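Local atomic coordinates of folylpolyglutamate synthase (FolC) (Helicobacter pylori, PDB entry 6K8C), a protein that probably adds glutamate to dihydropteroate to make dihydrofolate, and then extends reduced folates into folylpolyglutamates at the cost of ATP. Residues A[61-66]-A[78-83]; A[335-340]-A[362-367]; A[41-46]-A[128-133]. All blocks are in the same frame, centred on the assembly; numbering follows the deposited sequence.

Contact 1: residues A[61-66]-A[78-83]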
loop_
_atom_site.group_PDB
_atom_site.type_symbol
_atom_site.label_atom_id
_atom_site.label_comp_id
_atom_site.label_asym_id
_atom_site.label_seq_id
_atom_site.Cartn_x
_atom_site.Cartn_y
_atom_site.Cartn_z
ATOM N N THR A 61 -7.623 -0.965 -1.897
ATOM C CA THR A 61 -8.389 -0.642 -3.100
ATOM C C THR A 61 -7.810 -1.347 -4.321
ATOM O O THR A 61 -8.542 -1.940 -5.121
ATOM C CB THR A 61 -8.411 0.869 -3.334
ATOM O OG1 THR A 61 -8.934 1.534 -2.179
ATOM C CG2 THR A 61 -9.270 1.207 -4.549
ATOM N N GLY A 62 -6.488 -1.291 -4.480
ATOM C CA GLY A 62 -5.863 -1.927 -5.628
ATOM C C GLY A 62 -5.968 -3.437 -5.593
ATOM O O GLY A 62 -6.183 -4.079 -6.627
ATOM N N ARG A 63 -5.814 -4.032 -4.409
ATOM C CA ARG A 63 -5.850 -5.488 -4.329
ATOM C C ARG A 63 -7.269 -6.013 -4.504
ATOM O O ARG A 63 -7.468 -7.079 -5.097
ATOM C CB ARG A 63 -5.249 -5.960 -3.001
ATOM C CG ARG A 63 -5.053 -7.486 -2.908
ATOM C CD ARG A 63 -4.107 -8.029 -3.988
ATOM N NE ARG A 63 -2.796 -7.398 -3.901
ATOM C CZ ARG A 63 -1.836 -7.769 -3.063
ATOM N NH1 ARG A 63 -2.019 -8.793 -2.240
ATOM N NH2 ARG A 63 -0.686 -7.115 -3.054
ATOM N N PHE A 64 -8.267 -5.281 -3.993
ATOM C CA PHE A 64 -9.664 -5.647 -4.227
ATOM C C PHE A 64 -9.973 -5.670 -5.717
ATOM O O PHE A 64 -10.574 -6.623 -6.228
ATOM C CB PHE A 64 -10.599 -4.657 -3.520
ATOM C CG PHE A 64 -11.004 -5.063 -2.134
ATOM C CD1 PHE A 64 -11.361 -6.367 -1.847
ATOM C CD2 PHE A 64 -11.057 -4.118 -1.116
ATOM C CE1 PHE A 64 -11.751 -6.727 -0.562
ATOM C CE2 PHE A 64 -11.444 -4.469 0.170
ATOM C CZ PHE A 64 -11.792 -5.776 0.446
ATOM N N LEU A 65 -9.566 -4.617 -6.433
ATOM C CA LEU A 65 -9.744 -4.588 -7.881
ATOM C C LEU A 65 -9.022 -5.755 -8.546
ATOM O O LEU A 65 -9.579 -6.422 -9.426
ATOM C CB LEU A 65 -9.245 -3.255 -8.438
ATOM C CG LEU A 65 -9.251 -3.075 -9.960
ATOM C CD1 LEU A 65 -10.653 -3.222 -10.527
ATOM C CD2 LEU A 65 -8.675 -1.721 -10.335
ATOM N N THR A 66 -7.773 -6.010 -8.134
ATOM C CA THR A 66 -7.000 -7.131 -8.665
ATOM C C THR A 66 -7.735 -8.457 -8.477
ATOM O O THR A 66 -7.779 -9.292 -9.389
ATOM C CB THR A 66 -5.624 -7.184 -7.985
ATOM O OG1 THR A 66 -4.890 -5.988 -8.282
ATOM C CG2 THR A 66 -4.810 -8.395 -8.466
ATOM N N HIS A 78 -0.381 -6.676 -9.636
ATOM C CA HIS A 78 -0.597 -5.569 -8.716
ATOM C C HIS A 78 0.750 -5.146 -8.147
ATOM O O HIS A 78 1.399 -5.919 -7.433
ATOM C CB HIS A 78 -1.557 -5.960 -7.595
ATOM C CG HIS A 78 -1.918 -4.826 -6.689
ATOM N ND1 HIS A 78 -2.393 -5.016 -5.409
ATOM C CD2 HIS A 78 -1.883 -3.487 -6.883
ATOM C CE1 HIS A 78 -2.644 -3.842 -4.856
ATOM N NE2 HIS A 78 -2.343 -2.898 -5.729
ATOM N N PHE A 79 1.159 -3.925 -8.464
ATOM C CA PHE A 79 2.449 -3.373 -8.066
ATOM C C PHE A 79 2.225 -2.405 -6.910
ATOM O O PHE A 79 1.519 -1.411 -7.072
ATOM C CB PHE A 79 3.085 -2.658 -9.257
ATOM C CG PHE A 79 4.355 -1.922 -8.938
ATOM C CD1 PHE A 79 5.468 -2.597 -8.472
ATOM C CD2 PHE A 79 4.440 -0.552 -9.146
ATOM C CE1 PHE A 79 6.640 -1.919 -8.203
ATOM C CE2 PHE A 79 5.610 0.134 -8.878
ATOM C CZ PHE A 79 6.709 -0.550 -8.409
ATOM N N THR A 80 2.823 -2.691 -5.752
ATOM C CA THR A 80 2.627 -1.877 -4.556
ATOM C C THR A 80 3.973 -1.474 -3.968
ATOM O O THR A 80 5.025 -1.969 -4.371
ATOM C CB THR A 80 1.811 -2.622 -3.493
ATOM O OG1 THR A 80 2.522 -3.801 -3.089
ATOM C CG2 THR A 80 0.456 -3.014 -4.046
ATOM N N SER A 81 3.934 -0.563 -2.998
ATOM C CA SER A 81 5.148 -0.159 -2.302
ATOM C C SER A 81 4.756 0.439 -0.960
ATOM O O SER A 81 3.644 0.959 -0.825
ATOM C CB SER A 81 5.954 0.854 -3.130
ATOM O OG SER A 81 5.296 2.104 -3.182
ATOM N N PRO A 82 5.625 0.342 0.067
ATOM C CA PRO A 82 6.874 -0.417 0.010
ATOM C C PRO A 82 6.594 -1.872 0.342
ATOM O O PRO A 82 5.554 -2.381 -0.052
ATOM C CB PRO A 82 7.739 0.252 1.078
ATOM C CG PRO A 82 6.744 0.664 2.124
ATOM C CD PRO A 82 5.430 0.960 1.394
ATOM N N HIS A 83 7.490 -2.533 1.065
ATOM C CA HIS A 83 7.247 -3.903 1.482
ATOM C C HIS A 83 7.438 -4.013 2.987
ATOM O O HIS A 83 8.060 -3.158 3.622
ATOM C CB HIS A 83 8.157 -4.892 0.738
ATOM C CG HIS A 83 9.618 -4.692 0.993
ATOM N ND1 HIS A 83 10.435 -3.997 0.127
ATOM C CD2 HIS A 83 10.416 -5.122 1.999
ATOM C CE1 HIS A 83 11.671 -3.993 0.598
ATOM N NE2 HIS A 83 11.685 -4.671 1.732
#
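His78, the last but one residue of strand 76-79, carries this contact. Its CG is anti to the backbone N (chi1 -175°), which sends the imidazole against helix 58-70. ND1 accepts a hydrogen bond from Arg63 NE at 2.8 Å, nearly straight at 169°. The donor sits in the ring plane, while guanidinium and ring stand almost perpendicular. With ND1 accepting, a neutral ring would probably keep its proton on NE2. Arg63 reaches the ring by bending at chi2 and chi3, and it also makes a cation-pi contact with Phe92. The carbonyl carbon of Gly62 lies over one ring face, 3.4 Å from His78 CE1, an approach that glycine permits because no CB intervenes. Thr66 OG1 rests 3.4 Å from His78 CB while donating to Gly62 O, so the hydroxyl is satisfied within its own helix. This helix begins in the glycine-rich P-loop expected of the Mur ligase middle domain and packs on the central sheet. Phe79 turns away, toward helix 121-132. Thr80 places CG2 over the opposite imidazole face. Farther on, Ser81 N donates to Glu142 OE1.

Contact 2: residues A[335-340]-A[362-367]; sequences LILELH and ALFEDV
Two backbone hydrogen bonds join the strand ends in parallel register. Ile336 N donates to Ala362 O at 2.8 Å, with an N-H...O angle of 159° and the donor in the carbonyl plane. Phe364 N then donates to Ile336 O, also at 2.8 Å; this bond is straight at the hydrogen (167°), but the donor stands above the carbonyl plane. Ile336 thus gives and receives on the same edge, as a residue in a parallel ladder does. Ala362 O also takes a CA-H...O contact from Leu335 CA at 3.3 Å. Beyond the ladder the chains part and a water spans them, accepting from Glu338 N at 3.1 Å and donating to Phe364 O at 2.7 Å.

Apolar side chains fill in around this backbone. Leu335 CB meets Phe364 CB at 3.8 Å, and Leu335 CD1 lies at the edge of the phenyl ring. Phe364 CG is anti to its backbone N (chi1 173°), so the ring runs alongside Leu337, whose CD1 comes to a tight 3.3 Å from Phe364 CD2. Large apolar residues suit this buried side, where Ile311 also packs on Phe364. Ile336 points to the other face, onto Leu347, Leu350 and Leu354 of helix 347-357. At the exposed margin, Glu338 OE1 merely touches Leu363 CD1 at 3.6 Å, its carboxylate lying across a leucine methyl. Strand 331-336, helix 347-357 and the edge strand 361-363, at one end of the sheet, make up a beta-alpha-beta crossover of the glutamate ligase domain.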
loop_
_atom_site.group_PDB
_atom_site.type_symbol
_atom_site.label_atom_id
_atom_site.label_comp_id
_atom_site.label_asym_id
_atom_site.label_seq_id
_atom_site.Cartn_x
_atom_site.Cartn_y
_atom_site.Cartn_z
ATOM N N LEU A 335 5.607 -0.833 24.601
ATOM C CA LEU A 335 7.048 -0.791 24.389
ATOM C C LEU A 335 7.311 0.078 23.167
ATOM O O LEU A 335 6.939 -0.285 22.047
ATOM C CB LEU A 335 7.620 -2.196 24.210
ATOM C CG LEU A 335 7.451 -3.136 25.410
ATOM C CD1 LEU A 335 8.029 -4.515 25.106
ATOM C CD2 LEU A 335 8.083 -2.546 26.666
ATOM N N ILE A 336 7.928 1.238 23.384
ATOM C CA ILE A 336 8.206 2.148 22.280
ATOM C C ILE A 336 9.361 1.602 21.454
ATOM O O ILE A 336 10.440 1.308 21.985
ATOM C CB ILE A 336 8.518 3.556 22.805
ATOM C CG1 ILE A 336 7.386 4.052 23.711
ATOM C CG2 ILE A 336 8.754 4.515 21.644
ATOM C CD1 ILE A 336 7.765 5.230 24.577
ATOM N N LEU A 337 9.139 1.461 20.145
ATOM C CA LEU A 337 10.183 1.027 19.214
ATOM C C LEU A 337 10.953 2.259 18.760
ATOM O O LEU A 337 10.556 2.961 17.827
ATOM C CB LEU A 337 9.589 0.268 18.033
ATOM C CG LEU A 337 10.601 -0.479 17.157
ATOM C CD1 LEU A 337 11.311 -1.541 17.953
ATOM C CD2 LEU A 337 9.931 -1.089 15.935
ATOM N N GLU A 338 12.071 2.518 19.436
ATOM C CA GLU A 338 12.924 3.662 19.137
ATOM C C GLU A 338 13.235 3.741 17.649
ATOM O O GLU A 338 13.754 2.788 17.060
ATOM C CB GLU A 338 14.220 3.552 19.940
ATOM C CG GLU A 338 14.954 4.865 20.137
ATOM C CD GLU A 338 15.489 5.004 21.544
ATOM O OE1 GLU A 338 16.277 4.128 21.957
ATOM O OE2 GLU A 338 15.132 5.983 22.232
ATOM N N LEU A 339 12.888 4.875 17.040
ATOM C CA LEU A 339 13.199 5.161 15.648
ATOM C C LEU A 339 13.702 6.591 15.556
ATOM O O LEU A 339 13.112 7.500 16.147
ATOM C CB LEU A 339 11.979 4.981 14.735
ATOM C CG LEU A 339 11.545 3.552 14.414
ATOM C CD1 LEU A 339 10.093 3.538 13.975
ATOM C CD2 LEU A 339 12.438 2.939 13.354
ATOM N N HIS A 340 14.790 6.786 14.814
ATOM C CA HIS A 340 15.418 8.093 14.683
ATOM C C HIS A 340 15.147 8.744 13.336
ATOM O O HIS A 340 15.616 9.861 13.096
ATOM C CB HIS A 340 16.924 7.970 14.924
ATOM C CG HIS A 340 17.267 7.559 16.322
ATOM N ND1 HIS A 340 17.361 8.461 17.361
ATOM C CD2 HIS A 340 17.509 6.340 16.860
ATOM C CE1 HIS A 340 17.659 7.815 18.475
ATOM N NE2 HIS A 340 17.755 6.528 18.198
ATOM N N ALA A 362 7.793 1.535 28.364
ATOM C CA ALA A 362 9.244 1.407 28.425
ATOM C C ALA A 362 9.724 1.339 26.981
ATOM O O ALA A 362 8.918 1.308 26.046
ATOM C CB ALA A 362 9.679 0.180 29.230
ATOM N N LEU A 363 11.041 1.322 26.798
ATOM C CA LEU A 363 11.595 1.140 25.466
ATOM C C LEU A 363 11.586 -0.338 25.092
ATOM O O LEU A 363 11.771 -1.215 25.940
ATOM C CB LEU A 363 13.022 1.688 25.384
ATOM C CG LEU A 363 13.254 3.173 25.676
ATOM C CD1 LEU A 363 14.624 3.598 25.162
ATOM C CD2 LEU A 363 12.159 4.039 25.075
ATOM N N PHE A 364 11.367 -0.614 23.810
ATOM C CA PHE A 364 11.420 -1.991 23.336
ATOM C C PHE A 364 12.865 -2.455 23.213
ATOM O O PHE A 364 13.705 -1.747 22.648
ATOM C CB PHE A 364 10.731 -2.142 21.984
ATOM C CG PHE A 364 10.899 -3.514 21.384
ATOM C CD1 PHE A 364 10.155 -4.588 21.851
ATOM C CD2 PHE A 364 11.841 -3.742 20.396
ATOM C CE1 PHE A 364 10.325 -5.853 21.312
ATOM C CE2 PHE A 364 12.013 -4.998 19.852
ATOM C CZ PHE A 364 11.257 -6.057 20.310
ATOM N N GLU A 365 13.143 -3.658 23.721
ATOM C CA GLU A 365 14.423 -4.323 23.490
ATOM C C GLU A 365 14.239 -5.742 22.970
ATOM O O GLU A 365 14.771 -6.065 21.902
ATOM C CB GLU A 365 15.290 -4.304 24.763
ATOM C CG GLU A 365 14.604 -4.674 26.068
ATOM C CD GLU A 365 15.280 -4.020 27.266
ATOM O OE1 GLU A 365 15.015 -4.448 28.410
ATOM O OE2 GLU A 365 16.078 -3.075 27.064
ATOM N N ASP A 366 13.494 -6.599 23.669
ATOM C CA ASP A 366 13.286 -7.968 23.214
ATOM C C ASP A 366 11.861 -8.414 23.511
ATOM O O ASP A 366 11.170 -7.841 24.358
ATOM C CB ASP A 366 14.276 -8.952 23.869
ATOM C CG ASP A 366 15.712 -8.448 23.846
ATOM O OD1 ASP A 366 16.329 -8.429 22.757
ATOM O OD2 ASP A 366 16.232 -8.080 24.925
ATOM N N VAL A 367 11.430 -9.454 22.799
ATOM C CA VAL A 367 10.134 -10.082 23.028
ATOM C C VAL A 367 10.339 -11.302 23.917
ATOM O O VAL A 367 11.283 -12.079 23.714
ATOM C CB VAL A 367 9.444 -10.457 21.700
ATOM C CG1 VAL A 367 9.171 -9.210 20.866
ATOM C CG2 VAL A 367 10.274 -11.465 20.907
HETATM O O HOH W 1 13.722 0.444 21.073
#

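Contact 3: residues A[41-46]-A[128-133]; sequences AFFEIQ and LAVMLA
Two phenyl rings, Phe42 and Phe43, meet the sulfur of Met131. Met131 SD approaches the Phe42 ring obliquely, 4.2 Å from its centroid, with Phe42 CD1 the closest ring atom at 3.8 Å; the two side chains cross at about a right angle. The same sulfur is 3.9 Å from Phe43 CE2, again obliquely, so one atom serves two Met-aromatic contacts. The flexible methionine chain, bent at chi2 and chi3, curls to put it there. Phe38 of helix 28-41 meets both rings, edge-to-face with Phe43. In-plane at the edge of the Phe43 ring lies a backbone oxygen: Phe43 CZ is 3.5 Å from Val130 O, so the weakly positive ring hydrogens probably face a carbonyl. Phe43 holds CG in the crowded position (chi1 60°), and its ring also makes a cation-pi contact with Lys134.

These residues belong to the connection from helix 28-41 to strand 48-53, which lies along the last turn of helix 121-132 in the Mur ligase middle domain. The inner side of that helix packs on strand 76-79, with Ala133 on Leu77. Ile45 CG1 is anti to the backbone N (chi1 -175°), and the long branch carries CD1 to 3.9 Å from Val130 CG1 and 3.8 Å from Ala133 CB. Alanine's small methyl lets the isoleucine tip settle close to the helix end, with Ile45 CD1 3.4 Å from Ala133 O.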
loop_
_atom_site.group_PDB
_atom_site.type_symbol
_atom_site.label_atom_id
_atom_site.label_comp_id
_atom_site.label_asym_id
_atom_site.label_seq_id
_atom_site.Cartn_x
_atom_site.Cartn_y
_atom_site.Cartn_z
ATOM N N ALA A 41 13.992 -1.128 -26.239
ATOM C CA ALA A 41 14.793 -2.338 -26.079
ATOM C C ALA A 41 13.943 -3.569 -25.804
ATOM O O ALA A 41 14.373 -4.689 -26.091
ATOM C CB ALA A 41 15.815 -2.158 -24.955
ATOM N N PHE A 42 12.750 -3.395 -25.243
ATOM C CA PHE A 42 11.928 -4.550 -24.907
ATOM C C PHE A 42 10.571 -4.502 -25.600
ATOM O O PHE A 42 10.412 -5.078 -26.679
ATOM C CB PHE A 42 11.771 -4.664 -23.387
ATOM C CG PHE A 42 13.024 -5.113 -22.694
ATOM C CD1 PHE A 42 13.264 -6.459 -22.493
ATOM C CD2 PHE A 42 13.965 -4.195 -22.256
ATOM C CE1 PHE A 42 14.413 -6.889 -21.866
ATOM C CE2 PHE A 42 15.120 -4.622 -21.627
ATOM C CZ PHE A 42 15.344 -5.968 -21.432
ATOM N N PHE A 43 9.587 -3.834 -25.005
ATOM C CA PHE A 43 8.242 -3.857 -25.568
ATOM C C PHE A 43 7.411 -2.721 -24.992
ATOM O O PHE A 43 7.730 -2.149 -23.945
ATOM C CB PHE A 43 7.559 -5.202 -25.306
ATOM C CG PHE A 43 7.406 -5.537 -23.847
ATOM C CD1 PHE A 43 6.285 -5.115 -23.142
ATOM C CD2 PHE A 43 8.373 -6.274 -23.184
ATOM C CE1 PHE A 43 6.136 -5.413 -21.806
ATOM C CE2 PHE A 43 8.231 -6.580 -21.844
ATOM C CZ PHE A 43 7.109 -6.148 -21.151
ATOM N N GLU A 44 6.326 -2.411 -25.700
ATOM C CA GLU A 44 5.285 -1.508 -25.230
ATOM C C GLU A 44 4.191 -2.385 -24.629
ATOM O O GLU A 44 3.516 -3.121 -25.354
ATOM C CB GLU A 44 4.753 -0.656 -26.381
ATOM C CG GLU A 44 3.792 0.453 -25.999
ATOM C CD GLU A 44 4.105 1.744 -26.741
ATOM O OE1 GLU A 44 3.492 2.789 -26.431
ATOM O OE2 GLU A 44 4.979 1.709 -27.634
ATOM N N ILE A 45 4.032 -2.326 -23.305
ATOM C CA ILE A 45 3.136 -3.252 -22.619
ATOM C C ILE A 45 1.706 -3.100 -23.144
ATOM O O ILE A 45 1.211 -1.987 -23.365
ATOM C CB ILE A 45 3.216 -3.040 -21.094
ATOM C CG1 ILE A 45 2.377 -4.087 -20.359
ATOM C CG2 ILE A 45 2.778 -1.627 -20.705
ATOM C CD1 ILE A 45 2.908 -4.460 -18.989
ATOM N N GLN A 46 1.043 -4.236 -23.368
ATOM C CA GLN A 46 -0.314 -4.228 -23.905
ATOM C C GLN A 46 -1.393 -4.249 -22.832
ATOM O O GLN A 46 -2.536 -3.869 -23.119
ATOM C CB GLN A 46 -0.515 -5.413 -24.848
ATOM C CG GLN A 46 0.684 -5.673 -25.743
ATOM C CD GLN A 46 0.496 -6.879 -26.630
ATOM O OE1 GLN A 46 1.255 -7.847 -26.556
ATOM N NE2 GLN A 46 -0.515 -6.824 -27.487
ATOM N N LEU A 128 10.733 -3.580 -13.285
ATOM C CA LEU A 128 10.515 -4.984 -12.965
ATOM C C LEU A 128 9.032 -5.335 -13.033
ATOM O O LEU A 128 8.660 -6.407 -13.531
ATOM C CB LEU A 128 11.083 -5.304 -11.581
ATOM C CG LEU A 128 12.605 -5.410 -11.448
ATOM C CD1 LEU A 128 12.994 -5.497 -9.982
ATOM C CD2 LEU A 128 13.132 -6.607 -12.228
ATOM N N ALA A 129 8.168 -4.443 -12.544
ATOM C CA ALA A 129 6.731 -4.688 -12.622
ATOM C C ALA A 129 6.268 -4.798 -14.070
ATOM O O ALA A 129 5.493 -5.698 -14.416
ATOM C CB ALA A 129 5.965 -3.580 -11.891
ATOM N N VAL A 130 6.733 -3.891 -14.933
ATOM C CA VAL A 130 6.335 -3.935 -16.338
ATOM C C VAL A 130 6.844 -5.210 -16.996
ATOM O O VAL A 130 6.136 -5.834 -17.797
ATOM C CB VAL A 130 6.832 -2.683 -17.081
ATOM C CG1 VAL A 130 6.411 -2.734 -18.558
ATOM C CG2 VAL A 130 6.318 -1.427 -16.407
ATOM N N MET A 131 8.077 -5.619 -16.674
ATOM C CA MET A 131 8.611 -6.863 -17.224
ATOM C C MET A 131 7.771 -8.054 -16.784
ATOM O O MET A 131 7.430 -8.930 -17.591
ATOM C CB MET A 131 10.069 -7.050 -16.793
ATOM C CG MET A 131 11.076 -6.261 -17.610
ATOM S SD MET A 131 11.223 -6.844 -19.317
ATOM C CE MET A 131 11.854 -8.497 -19.053
ATOM N N LEU A 132 7.420 -8.098 -15.498
ATOM C CA LEU A 132 6.634 -9.205 -14.973
ATOM C C LEU A 132 5.220 -9.235 -15.534
ATOM O O LEU A 132 4.609 -10.308 -15.561
ATOM C CB LEU A 132 6.579 -9.126 -13.451
ATOM C CG LEU A 132 7.896 -9.384 -12.729
ATOM C CD1 LEU A 132 7.758 -9.053 -11.252
ATOM C CD2 LEU A 132 8.328 -10.824 -12.922
ATOM N N ALA A 133 4.693 -8.094 -15.981
ATOM C CA ALA A 133 3.322 -7.995 -16.469
ATOM C C ALA A 133 3.228 -8.063 -17.990
ATOM O O ALA A 133 2.175 -7.737 -18.548
ATOM C CB ALA A 133 2.677 -6.700 -15.968
#

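Contact 1 is the most central, buried near the middle of the chain, whereas contacts 2 and 3 are partly buried and lie on opposite sides of that centre, about 42 Å apart between centres. Contact 1 and the helix of contact 3 fall in the Mur ligase middle domain, and the two touch: Phe79 CD1 packs on Ala129 CB at 3.6 Å, so strand 76-79 faces one helix through His78 and another through Phe79. In sequence, both segments of contact 1 lie between those of contact 3, while contact 2 follows in the glutamate ligase domain. Their chemistry differs: a side-chain hydrogen bond inside, backbone pairing at a sheet edge, and sulfur-aromatic and aliphatic packing toward the surface.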